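Local coordinates for chloroplast pentatricopeptide repeat protein 10 (Zea mays, PDB 4M59) that binds two similar intergenic RNA elements of chloroplast transcripts and shields the mRNA from decay by blocking exonucleases that arrive from either direction, at residues C400-R403 against T404-F407; T349-R352 against V353-N356; P315-N318 against T319-V323; V371-V374 against L375-M378. The protein carries 4 engineered substitutions. All coordinates share one frame; numbering follows the deposited sequence.

Contact 1 of 4, residues C400-R403 against T404-F407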
ATOM      1  N   CYS A 400       4.861  16.975   9.470  1.00 72.65           N
ATOM      2  CA  CYS A 400       6.142  17.453   9.020  1.00 72.58           C
ATOM      3  C   CYS A 400       7.050  17.662  10.199  1.00 73.95           C
ATOM      4  O   CYS A 400       8.244  17.656  10.085  1.00 74.62           O
ATOM      5  CB  CYS A 400       5.991  18.735   8.224  1.00 72.60           C
ATOM      6  SG  CYS A 400       4.991  19.970   8.879  1.00 72.29           S
ATOM      7  N   GLY A 401       6.474  17.865  11.357  1.00 67.00           N
ATOM      8  CA  GLY A 401       7.258  17.942  12.560  1.00 68.78           C
ATOM      9  C   GLY A 401       7.354  19.340  13.093  1.00 68.45           C
ATOM     10  O   GLY A 401       8.186  19.626  13.931  1.00 69.74           O
ATOM     11  N   SER A 402       6.495  20.221  12.613  1.00 63.60           N
ATOM     12  CA  SER A 402       6.511  21.571  13.122  1.00 63.85           C
ATOM     13  C   SER A 402       5.802  21.613  14.437  1.00 65.77           C
ATOM     14  O   SER A 402       4.697  22.110  14.521  1.00 66.14           O
ATOM     15  CB  SER A 402       5.842  22.534  12.172  1.00 73.37           C
ATOM     16  OG  SER A 402       5.909  23.841  12.700  1.00 73.93           O
ATOM     17  N   ARG A 403       6.455  21.090  15.458  1.00 60.42           N
ATOM     18  CA  ARG A 403       5.879  21.036  16.778  1.00 62.71           C
ATOM     19  C   ARG A 403       5.379  22.384  17.188  1.00 63.49           C
ATOM     20  O   ARG A 403       4.297  22.521  17.723  1.00 64.98           O
ATOM     21  CB  ARG A 403       6.906  20.554  17.788  1.00 65.65           C
ATOM     22  CG  ARG A 403       6.532  20.940  19.177  1.00 68.18           C
ATOM     23  CD  ARG A 403       7.378  20.303  20.215  1.00 70.55           C
ATOM     24  NE  ARG A 403       6.957  20.749  21.532  1.00 72.99           N
ATOM     25  CZ  ARG A 403       7.420  20.259  22.666  1.00 75.11           C
ATOM     26  NH1 ARG A 403       8.317  19.298  22.658  1.00 76.37           N
ATOM     27  NH2 ARG A 403       6.970  20.739  23.809  1.00 75.36           N
ATOM     28  N   THR A 404       6.176  23.392  16.906  1.00 63.10           N
ATOM     29  CA  THR A 404       5.866  24.737  17.312  1.00 63.44           C
ATOM     30  C   THR A 404       4.541  25.211  16.751  1.00 63.13           C
ATOM     31  O   THR A 404       3.748  25.810  17.461  1.00 64.24           O
ATOM     32  CB  THR A 404       6.984  25.659  16.874  1.00 59.78           C
ATOM     33  OG1 THR A 404       8.205  25.196  17.444  1.00 60.42           O
ATOM     34  CG2 THR A 404       6.726  27.051  17.342  1.00 59.33           C
ATOM     35  N   ASN A 405       4.292  24.920  15.482  1.00 55.32           N
ATOM     36  CA  ASN A 405       3.095  25.410  14.820  1.00 54.98           C
ATOM     37  C   ASN A 405       1.860  24.582  15.079  1.00 56.72           C
ATOM     38  O   ASN A 405       0.752  25.085  15.037  1.00 57.55           O
ATOM     39  CB  ASN A 405       3.337  25.531  13.331  1.00 55.64           C
ATOM     40  CG  ASN A 405       4.170  26.712  12.982  1.00 54.15           C
ATOM     41  OD1 ASN A 405       3.920  27.815  13.443  1.00 54.09           O
ATOM     42  ND2 ASN A 405       5.175  26.491  12.169  1.00 52.72           N
ATOM     43  N   ALA A 406       2.054  23.307  15.349  1.00 56.00           N
ATOM     44  CA  ALA A 406       0.950  22.459  15.728  1.00 57.15           C
ATOM     45  C   ALA A 406       0.316  22.967  17.005  1.00 60.62           C
ATOM     46  O   ALA A 406      -0.888  23.111  17.098  1.00 62.32           O
ATOM     47  CB  ALA A 406       1.421  21.067  15.913  1.00 50.50           C
ATOM     48  N   PHE A 407       1.145  23.255  17.994  1.00 59.58           N
ATOM     49  CA  PHE A 407       0.655  23.726  19.271  1.00 61.70           C
ATOM     50  C   PHE A 407       0.044  25.103  19.173  1.00 60.38           C
ATOM     51  O   PHE A 407      -0.864  25.432  19.914  1.00 61.06           O
ATOM     52  CB  PHE A 407       1.766  23.724  20.312  1.00 62.85           C
ATOM     53  CG  PHE A 407       2.019  22.383  20.904  1.00 63.08           C
ATOM     54  CD1 PHE A 407       1.349  21.978  22.022  1.00 63.80           C
ATOM     55  CD2 PHE A 407       2.920  21.527  20.334  1.00 61.87           C
ATOM     56  CE1 PHE A 407       1.579  20.751  22.557  1.00 63.73           C
ATOM     57  CE2 PHE A 407       3.150  20.300  20.872  1.00 61.96           C
ATOM     58  CZ  PHE A 407       2.483  19.911  21.978  1.00 63.00           C
TER
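S402 OG reaches forward to N405 and accepts from it twice. It takes the side-chain amide of N405 (OG to ND2, 2.8 Å), with the hydroxyl oxygen tilted from the amide plane, and receives the backbone N of N405 in a longer, weak capping bond of 3.4 Å. The first torsion makes this possible: OG lies trans to the serine N (chi1 -179°), on the carbonyl side, where the helix begins. The carbonyl O of S402 is satisfied by A406 N at 3.0 Å (N-H angle 161°); N405 N donates to it too, weakly. One residue on, F407 N donates to R403 O over 3.2 Å. The same oxygen meets the rim of the F407 ring in its plane, 3.1 Å from CD2, while R403 CG rests 3.8 Å from F407 CE2. Beyond that, the extended arginine carries its charge away to D437, a salt bridge, and to Q435, a hydrogen bond. T404 OG1 is bonded to D87 of the second subunit, and S402 OG is weakly linked to E368. Before the serine, G401 leaves helix 387-400 with positive phi (107°), where a side chain would jam against the preceding carbonyl, and S402 centres an inverse gamma turn. Glycine exit, tight turn and serine N-cap together form the turn between the two helices of a predicted pentatricopeptide repeat, leading into helix 403-413.

Contact 2 of 4, residues T349-R352 against V353-N356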
ATOM      1  N   THR A 349     -13.083  28.645  -7.386  1.00 68.57           N
ATOM      2  CA  THR A 349     -12.859  28.872  -5.984  1.00 69.90           C
ATOM      3  C   THR A 349     -12.884  27.570  -5.229  1.00 72.33           C
ATOM      4  O   THR A 349     -13.817  26.797  -5.355  1.00 73.50           O
ATOM      5  CB  THR A 349     -13.901  29.803  -5.419  1.00 77.74           C
ATOM      6  OG1 THR A 349     -15.166  29.484  -5.987  1.00 78.37           O
ATOM      7  CG2 THR A 349     -13.564  31.210  -5.797  1.00 76.31           C
ATOM      8  N   PRO A 350     -11.844  27.327  -4.442  1.00 65.25           N
ATOM      9  CA  PRO A 350     -11.621  26.114  -3.683  1.00 67.18           C
ATOM     10  C   PRO A 350     -12.752  25.813  -2.739  1.00 69.13           C
ATOM     11  O   PRO A 350     -13.518  26.687  -2.384  1.00 69.61           O
ATOM     12  CB  PRO A 350     -10.382  26.455  -2.878  1.00 67.02           C
ATOM     13  CG  PRO A 350      -9.672  27.380  -3.695  1.00 64.64           C
ATOM     14  CD  PRO A 350     -10.707  28.241  -4.302  1.00 63.55           C
ATOM     15  N   ASN A 351     -12.839  24.559  -2.343  1.00 64.96           N
ATOM     16  CA  ASN A 351     -13.824  24.136  -1.391  1.00 67.28           C
ATOM     17  C   ASN A 351     -13.136  23.401  -0.276  1.00 68.23           C
ATOM     18  O   ASN A 351     -11.929  23.304  -0.258  1.00 66.99           O
ATOM     19  CB  ASN A 351     -14.857  23.246  -2.064  1.00 69.48           C
ATOM     20  CG  ASN A 351     -14.243  22.230  -2.983  1.00 67.87           C
ATOM     21  OD1 ASN A 351     -14.931  21.600  -3.771  1.00 67.72           O
ATOM     22  ND2 ASN A 351     -12.940  22.071  -2.894  1.00 66.77           N
ATOM     23  N   ARG A 352     -13.920  22.890   0.670  1.00 81.14           N
ATOM     24  CA  ARG A 352     -13.381  22.185   1.828  1.00 82.04           C
ATOM     25  C   ARG A 352     -12.618  20.939   1.403  1.00 80.22           C
ATOM     26  O   ARG A 352     -11.846  20.370   2.172  1.00 79.96           O
ATOM     27  CB  ARG A 352     -14.505  21.798   2.792  1.00 85.22           C
ATOM     28  CG  ARG A 352     -15.559  22.874   2.983  1.00 87.39           C
ATOM     29  CD  ARG A 352     -16.867  22.500   2.303  1.00 88.12           C
ATOM     30  NE  ARG A 352     -17.920  22.195   3.266  1.00 90.92           N
ATOM     31  CZ  ARG A 352     -19.213  22.123   2.964  1.00 92.13           C
ATOM     32  NH1 ARG A 352     -19.618  22.334   1.720  1.00 91.08           N
ATOM     33  NH2 ARG A 352     -20.101  21.838   3.907  1.00 93.92           N
ATOM     34  N   VAL A 353     -12.852  20.524   0.165  1.00 57.05           N
ATOM     35  CA  VAL A 353     -12.243  19.335  -0.388  1.00 55.49           C
ATOM     36  C   VAL A 353     -10.923  19.706  -0.989  1.00 53.83           C
ATOM     37  O   VAL A 353      -9.972  18.959  -0.926  1.00 52.96           O
ATOM     38  CB  VAL A 353     -13.107  18.771  -1.493  1.00 58.48           C
ATOM     39  CG1 VAL A 353     -12.560  17.457  -1.950  1.00 57.25           C
ATOM     40  CG2 VAL A 353     -14.520  18.612  -1.010  1.00 60.28           C
ATOM     41  N   THR A 354     -10.893  20.886  -1.583  1.00 56.45           N
ATOM     42  CA  THR A 354      -9.690  21.417  -2.168  1.00 54.98           C
ATOM     43  C   THR A 354      -8.639  21.584  -1.108  1.00 55.09           C
ATOM     44  O   THR A 354      -7.538  21.113  -1.259  1.00 54.23           O
ATOM     45  CB  THR A 354      -9.967  22.745  -2.819  1.00 58.42           C
ATOM     46  OG1 THR A 354     -10.877  22.549  -3.899  1.00 58.14           O
ATOM     47  CG2 THR A 354      -8.708  23.328  -3.355  1.00 57.00           C
ATOM     48  N   TRP A 355      -8.992  22.232  -0.011  1.00 54.97           N
ATOM     49  CA  TRP A 355      -8.046  22.459   1.059  1.00 55.20           C
ATOM     50  C   TRP A 355      -7.562  21.178   1.700  1.00 55.27           C
ATOM     51  O   TRP A 355      -6.386  21.021   1.974  1.00 54.54           O
ATOM     52  CB  TRP A 355      -8.660  23.347   2.120  1.00 56.80           C
ATOM     53  CG  TRP A 355      -9.070  24.642   1.600  1.00 56.46           C
ATOM     54  CD1 TRP A 355     -10.308  25.151   1.600  1.00 57.60           C
ATOM     55  CD2 TRP A 355      -8.235  25.606   0.979  1.00 54.73           C
ATOM     56  NE1 TRP A 355     -10.311  26.380   1.024  1.00 56.52           N
ATOM     57  CE2 TRP A 355      -9.038  26.683   0.638  1.00 54.84           C
ATOM     58  CE3 TRP A 355      -6.882  25.667   0.684  1.00 53.08           C
ATOM     59  CZ2 TRP A 355      -8.543  27.800   0.014  1.00 52.99           C
ATOM     60  CZ3 TRP A 355      -6.396  26.772   0.068  1.00 51.45           C
ATOM     61  CH2 TRP A 355      -7.216  27.823  -0.261  1.00 51.14           C
ATOM     62  N   ASN A 356      -8.504  20.286   1.986  1.00 79.42           N
ATOM     63  CA  ASN A 356      -8.193  19.026   2.646  1.00 79.11           C
ATOM     64  C   ASN A 356      -7.281  18.179   1.776  1.00 77.50           C
ATOM     65  O   ASN A 356      -6.414  17.462   2.272  1.00 76.96           O
ATOM     66  CB  ASN A 356      -9.474  18.259   2.970  1.00 98.60           C
ATOM     67  CG  ASN A 356      -9.382  17.494   4.277  1.00 98.80           C
ATOM     68  OD1 ASN A 356      -8.561  16.589   4.423  1.00 97.55           O
ATOM     69  ND2 ASN A 356     -10.228  17.857   5.232  1.00100.55           N
TER
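P350 lies against the indole of W355: its CB comes within 3.7 Å of CZ2, on the benzo side of the ring. The same CB touches the methyl of T354 (CG2, 3.6 Å), so one proline carbon touches two side chains of the first helical turn. From N351, at the N-cap position, the carbonyl O accepts W355 N at 3.1 Å, with the N-H angle of 166° nearly straight, and also lies 3.1 Å from W355 CD1, so one carbonyl touches both the main chain and the pyrrole end of the same residue. This is the entry into helix 352-359, the first helix of a predicted pentatricopeptide repeat, reached by a loop from helix 333-346. The tryptophan continues past the proline to L340 of that preceding helix and to V374 and M378 of helix 367-380; an alanine here would probably leave P350 without its flat partner and open a gap where these three helices meet. R352 follows the cap on the exposed side. Its O accepts N356 N weakly over 3.3 Å and touches N356 CB, while its side chain packs on K555 of the second subunit.

Contact 3 of 4, residues P315-N318 against T319-V323; sequences PNVN and TYNLV
The backbone enters its helix through i-to-i+4 bonds: Y320 N to N316 O at 3.1 Å is followed by L322 N to N318 O at 3.2 Å. Ahead of them N316 is the N-cap. Its CG takes the position between its own N and carbonyl carbon (chi1 45°), and this folds OD1 back over the helix start. There OD1 accepts T319 N in a weak capping bond of 3.3 Å and also the hydroxyl of T319, modelled at a very short OG1 to OD1 separation whose exact length is doubtful; the two side chains meet at about a right angle. P315 supplies the apolar flank. Its CB touches the T319 methyl (CG2, 3.7 Å), and its CG lies 3.8 Å from Y320 CE2. The tyrosine ring offers its edge to N316 O, 3.0 Å from CD2, then stacks edge-to-face with F305 and is held weakly at its hydroxyl by E342. On another flank the V317 and N321 side chains lie near each other, though the exact place of the amide is uncertain. The N321 amide gives its ND2 to T354 of helix 352-359, while N318 ND2 is weakly bonded to S592 O of the second subunit. Chemically, OD1 of N316 probably serves both an early helix N-H and the T319 hydroxyl, while P315 packs on T319 and Y320 of the first turn; together these are consistent with a defined start to helix 317-328.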
ATOM      1  N   PRO A 315     -12.127  23.445 -16.617  1.00 89.94           N
ATOM      2  CA  PRO A 315     -12.292  22.543 -15.468  1.00 89.57           C
ATOM      3  C   PRO A 315     -12.850  23.247 -14.228  1.00 89.46           C
ATOM      4  O   PRO A 315     -12.535  24.414 -13.997  1.00 89.34           O
ATOM      5  CB  PRO A 315     -10.867  22.061 -15.200  1.00 89.07           C
ATOM      6  CG  PRO A 315     -10.000  23.165 -15.696  1.00 89.01           C
ATOM      7  CD  PRO A 315     -10.709  23.735 -16.892  1.00 89.68           C
ATOM      8  N   ASN A 316     -13.663  22.543 -13.441  1.00 76.26           N
ATOM      9  CA  ASN A 316     -14.202  23.104 -12.211  1.00 77.06           C
ATOM     10  C   ASN A 316     -13.363  22.713 -10.999  1.00 78.37           C
ATOM     11  O   ASN A 316     -12.183  22.395 -11.134  1.00 78.31           O
ATOM     12  CB  ASN A 316     -15.653  22.663 -12.011  1.00 77.09           C
ATOM     13  CG  ASN A 316     -15.855  21.191 -12.287  1.00 77.92           C
ATOM     14  OD1 ASN A 316     -14.913  20.475 -12.629  1.00 77.69           O
ATOM     15  ND2 ASN A 316     -17.088  20.726 -12.134  1.00 79.07           N
ATOM     16  N   VAL A 317     -13.975  22.733  -9.819  1.00 62.22           N
ATOM     17  CA  VAL A 317     -13.257  22.432  -8.595  1.00 63.32           C
ATOM     18  C   VAL A 317     -13.053  20.950  -8.423  1.00 64.07           C
ATOM     19  O   VAL A 317     -12.058  20.521  -7.872  1.00 64.28           O
ATOM     20  CB  VAL A 317     -14.007  22.932  -7.388  1.00 70.71           C
ATOM     21  CG1 VAL A 317     -13.064  23.092  -6.248  1.00 71.33           C
ATOM     22  CG2 VAL A 317     -14.640  24.242  -7.695  1.00 69.94           C
ATOM     23  N   ASN A 318     -14.009  20.168  -8.889  1.00 69.99           N
ATOM     24  CA  ASN A 318     -13.921  18.733  -8.770  1.00 70.49           C
ATOM     25  C   ASN A 318     -12.821  18.212  -9.638  1.00 69.67           C
ATOM     26  O   ASN A 318     -12.112  17.293  -9.268  1.00 69.94           O
ATOM     27  CB  ASN A 318     -15.224  18.093  -9.195  1.00 69.06           C
ATOM     28  CG  ASN A 318     -16.410  18.756  -8.585  1.00 70.22           C
ATOM     29  OD1 ASN A 318     -16.282  19.516  -7.633  1.00 70.84           O
ATOM     30  ND2 ASN A 318     -17.583  18.477  -9.117  1.00 70.78           N
ATOM     31  N   THR A 319     -12.689  18.807 -10.809  1.00 63.50           N
ATOM     32  CA  THR A 319     -11.634  18.449 -11.733  1.00 63.16           C
ATOM     33  C   THR A 319     -10.273  18.834 -11.171  1.00 63.22           C
ATOM     34  O   THR A 319      -9.325  18.073 -11.238  1.00 63.43           O
ATOM     35  CB  THR A 319     -11.841  19.151 -13.066  1.00 69.32           C
ATOM     36  OG1 THR A 319     -13.195  18.988 -13.479  1.00 68.97           O
ATOM     37  CG2 THR A 319     -10.941  18.568 -14.098  1.00 69.23           C
ATOM     38  N   TYR A 320     -10.193  20.024 -10.600  1.00 66.54           N
ATOM     39  CA  TYR A 320      -8.957  20.503 -10.019  1.00 66.27           C
ATOM     40  C   TYR A 320      -8.532  19.688  -8.815  1.00 66.96           C
ATOM     41  O   TYR A 320      -7.376  19.329  -8.708  1.00 66.99           O
ATOM     42  CB  TYR A 320      -9.084  21.975  -9.650  1.00 68.31           C
ATOM     43  CG  TYR A 320      -8.642  22.946 -10.718  1.00 66.61           C
ATOM     44  CD1 TYR A 320      -7.311  23.086 -11.038  1.00 66.13           C
ATOM     45  CD2 TYR A 320      -9.542  23.749 -11.377  1.00 65.55           C
ATOM     46  CE1 TYR A 320      -6.898  23.972 -11.992  1.00 64.89           C
ATOM     47  CE2 TYR A 320      -9.136  24.634 -12.332  1.00 63.92           C
ATOM     48  CZ  TYR A 320      -7.814  24.737 -12.634  1.00 63.69           C
ATOM     49  OH  TYR A 320      -7.389  25.620 -13.585  1.00 63.40           O
ATOM     50  N   ASN A 321      -9.456  19.399  -7.905  1.00 59.00           N
ATOM     51  CA  ASN A 321      -9.130  18.598  -6.734  1.00 59.59           C
ATOM     52  C   ASN A 321      -8.593  17.256  -7.140  1.00 59.71           C
ATOM     53  O   ASN A 321      -7.724  16.700  -6.496  1.00 60.01           O
ATOM     54  CB  ASN A 321     -10.358  18.345  -5.878  1.00 57.89           C
ATOM     55  CG  ASN A 321     -11.025  19.590  -5.443  1.00 58.30           C
ATOM     56  OD1 ASN A 321     -12.201  19.598  -5.138  1.00 59.21           O
ATOM     57  ND2 ASN A 321     -10.268  20.665  -5.399  1.00 57.79           N
ATOM     58  N   LEU A 322      -9.155  16.737  -8.213  1.00 60.44           N
ATOM     59  CA  LEU A 322      -8.751  15.472  -8.755  1.00 60.79           C
ATOM     60  C   LEU A 322      -7.288  15.546  -9.101  1.00 60.96           C
ATOM     61  O   LEU A 322      -6.517  14.667  -8.758  1.00 61.76           O
ATOM     62  CB  LEU A 322      -9.589  15.197  -9.997  1.00 67.73           C
ATOM     63  CG  LEU A 322      -9.462  13.915 -10.794  1.00 68.22           C
ATOM     64  CD1 LEU A 322     -10.825  13.541 -11.243  1.00 68.12           C
ATOM     65  CD2 LEU A 322      -8.580  14.093 -12.005  1.00 68.25           C
ATOM     66  N   VAL A 323      -6.904  16.625  -9.764  1.00 60.26           N
ATOM     67  CA  VAL A 323      -5.537  16.808 -10.207  1.00 60.65           C
ATOM     68  C   VAL A 323      -4.610  17.047  -9.034  1.00 61.03           C
ATOM     69  O   VAL A 323      -3.499  16.550  -8.994  1.00 62.16           O
ATOM     70  CB  VAL A 323      -5.432  17.989 -11.157  1.00 64.88           C
ATOM     71  CG1 VAL A 323      -4.042  18.102 -11.692  1.00 65.69           C
ATOM     72  CG2 VAL A 323      -6.393  17.822 -12.285  1.00 64.45           C
TER

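Contact 4 of 4, residues V371-V374 against L375-M378. With PO4 (phosphate ion), chain E.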
ATOM      1  N   VAL A 371       2.444  23.971   4.006  1.00 48.61           N
ATOM      2  CA  VAL A 371       1.255  24.030   4.823  1.00 49.37           C
ATOM      3  C   VAL A 371       0.972  25.436   5.288  1.00 49.55           C
ATOM      4  O   VAL A 371      -0.165  25.856   5.364  1.00 49.98           O
ATOM      5  CB  VAL A 371       1.409  23.135   6.037  1.00 53.77           C
ATOM      6  CG1 VAL A 371       0.149  23.131   6.850  1.00 55.06           C
ATOM      7  CG2 VAL A 371       1.734  21.745   5.601  1.00 53.27           C
ATOM      8  N   THR A 372       2.022  26.170   5.593  1.00 49.83           N
ATOM      9  CA  THR A 372       1.861  27.544   5.986  1.00 49.57           C
ATOM     10  C   THR A 372       1.351  28.326   4.809  1.00 48.34           C
ATOM     11  O   THR A 372       0.538  29.218   4.957  1.00 47.99           O
ATOM     12  CB  THR A 372       3.175  28.124   6.456  1.00 49.16           C
ATOM     13  OG1 THR A 372       3.707  27.308   7.497  1.00 50.23           O
ATOM     14  CG2 THR A 372       2.962  29.493   6.998  1.00 48.73           C
ATOM     15  N   ARG A 373       1.818  27.974   3.622  1.00 62.81           N
ATOM     16  CA  ARG A 373       1.435  28.697   2.426  1.00 61.63           C
ATOM     17  C   ARG A 373       0.018  28.382   2.015  1.00 61.66           C
ATOM     18  O   ARG A 373      -0.615  29.163   1.333  1.00 60.67           O
ATOM     19  CB  ARG A 373       2.399  28.392   1.290  1.00 65.10           C
ATOM     20  CG  ARG A 373       2.653  29.560   0.392  1.00 64.05           C
ATOM     21  CD  ARG A 373       3.144  30.746   1.189  1.00 63.59           C
ATOM     22  NE  ARG A 373       4.523  30.623   1.646  1.00 64.34           N
ATOM     23  CZ  ARG A 373       4.974  31.121   2.792  1.00 64.46           C
ATOM     24  NH1 ARG A 373       4.160  31.756   3.616  1.00 64.01           N
ATOM     25  NH2 ARG A 373       6.238  30.971   3.126  1.00 65.10           N
ATOM     26  N   VAL A 374      -0.473  27.227   2.436  1.00 46.19           N
ATOM     27  CA  VAL A 374      -1.837  26.818   2.177  1.00 46.64           C
ATOM     28  C   VAL A 374      -2.760  27.459   3.170  1.00 47.52           C
ATOM     29  O   VAL A 374      -3.789  28.010   2.820  1.00 47.44           O
ATOM     30  CB  VAL A 374      -1.988  25.315   2.335  1.00 47.58           C
ATOM     31  CG1 VAL A 374      -3.422  24.933   2.285  1.00 48.41           C
ATOM     32  CG2 VAL A 374      -1.237  24.599   1.269  1.00 46.90           C
ATOM     33  N   LEU A 375      -2.372  27.387   4.426  1.00 52.97           N
ATOM     34  CA  LEU A 375      -3.113  27.981   5.508  1.00 54.22           C
ATOM     35  C   LEU A 375      -3.230  29.481   5.328  1.00 52.83           C
ATOM     36  O   LEU A 375      -4.207  30.088   5.710  1.00 53.51           O
ATOM     37  CB  LEU A 375      -2.395  27.653   6.796  1.00 53.21           C
ATOM     38  CG  LEU A 375      -2.851  28.230   8.119  1.00 54.72           C
ATOM     39  CD1 LEU A 375      -4.308  28.021   8.301  1.00 56.60           C
ATOM     40  CD2 LEU A 375      -2.092  27.508   9.181  1.00 55.96           C
ATOM     41  N   GLU A 376      -2.211  30.063   4.719  1.00 61.49           N
ATOM     42  CA  GLU A 376      -2.200  31.475   4.398  1.00 59.71           C
ATOM     43  C   GLU A 376      -3.305  31.790   3.416  1.00 59.01           C
ATOM     44  O   GLU A 376      -3.833  32.887   3.391  1.00 57.97           O
ATOM     45  CB  GLU A 376      -0.856  31.835   3.789  1.00 70.76           C
ATOM     46  CG  GLU A 376      -0.481  33.288   3.860  1.00 69.21           C
ATOM     47  CD  GLU A 376       0.688  33.607   2.971  1.00 68.30           C
ATOM     48  OE1 GLU A 376       0.474  33.820   1.764  1.00 67.39           O
ATOM     49  OE2 GLU A 376       1.823  33.634   3.475  1.00 68.71           O
ATOM     50  N   GLY A 377      -3.649  30.803   2.602  1.00 59.86           N
ATOM     51  CA  GLY A 377      -4.711  30.937   1.630  1.00 59.41           C
ATOM     52  C   GLY A 377      -6.065  30.574   2.182  1.00 61.51           C
ATOM     53  O   GLY A 377      -7.077  31.063   1.718  1.00 61.30           O
ATOM     54  N   MET A 378      -6.090  29.701   3.171  1.00 67.95           N
ATOM     55  CA  MET A 378      -7.334  29.363   3.825  1.00 70.64           C
ATOM     56  C   MET A 378      -7.820  30.580   4.569  1.00 70.85           C
ATOM     57  O   MET A 378      -8.998  30.894   4.565  1.00 71.77           O
ATOM     58  CB  MET A 378      -7.141  28.197   4.784  1.00 75.89           C
ATOM     59  CG  MET A 378      -6.727  26.921   4.101  1.00 75.23           C
ATOM     60  SD  MET A 378      -6.253  25.573   5.170  1.00 76.62           S
ATOM     61  CE  MET A 378      -7.838  25.080   5.781  1.00 79.39           C
TER
HETATM   62  P   PO4 E 801      10.050  32.211   5.046  1.00 82.86           P
HETATM   63  O1  PO4 E 801       8.778  32.164   4.235  1.00 82.86           O
HETATM   64  O2  PO4 E 801      11.003  31.151   4.548  1.00 82.86           O
HETATM   65  O3  PO4 E 801      10.689  33.571   4.902  1.00 82.86           O
HETATM   66  O4  PO4 E 801       9.730  31.958   6.500  1.00 82.86           O
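V374 O is gripped by two amides of the next turn. M378 N approaches in the carbonyl plane at 2.9 Å, whereas G377 N, at 2.8 Å, stands 63° above it, so the oxygen shares an i+4 and an i+3 bond. The glycine suits this crowding: a beta carbon at G377 would come tight against V374 O. Earlier in helix 367-380 the regular pattern holds, with L375 N to V371 O at 2.8 Å. On the buried side V374 CG1 lies 4.1 Å from M378 SD, the methionine being extended to its sulfur (chi2 172°) and bent only at the methyl. An alanine in place of M378 would probably leave V374 CG1 without its sulfur neighbour and open a gap beside the neighbouring helix 352-359. The outer face is charged. R373 and E376 run side by side in the same direction, the arginine chain bending at its second and third torsions, and NH1 reaches E376 OE2 at 3.0 Å in a salt bridge whose hydrogen bond is weak, the carboxylate plane turned 43° from the guanidinium. R373 NH2 has a second carboxylate, D369, and weakly meets a phosphate ion, probably from the crystallisation liquor, at 3.0 Å from its O1; R121 of the second subunit binds the same ion. The two carboxylates probably offset the R373 charge, and the weakly bound phosphate is likely to depend on R121 as well, while the buried side of the helix packs through apolar groups.

Along the chain the order is contact 3, contact 2, contact 4, contact 1, on helices 317-328, 352-359, 367-380 and 403-413. Successive centres lie about 10, 12 and 14 Å apart, while the ends of the series, contacts 3 and 1, are about 30 Å apart. Contact 3 touches contact 2 through the N321 and T354 side chains, and contact 2 meets contact 4 where W355 CE3 packs on M378 CG at 3.6 Å; contacts 4 and 1 do not touch. The series thus follows neighbouring predicted repeats, 8 to 10, of the superhelical stack that binds RNA, and contacts 1, 2 and 3 also touch the second subunit of the homodimer.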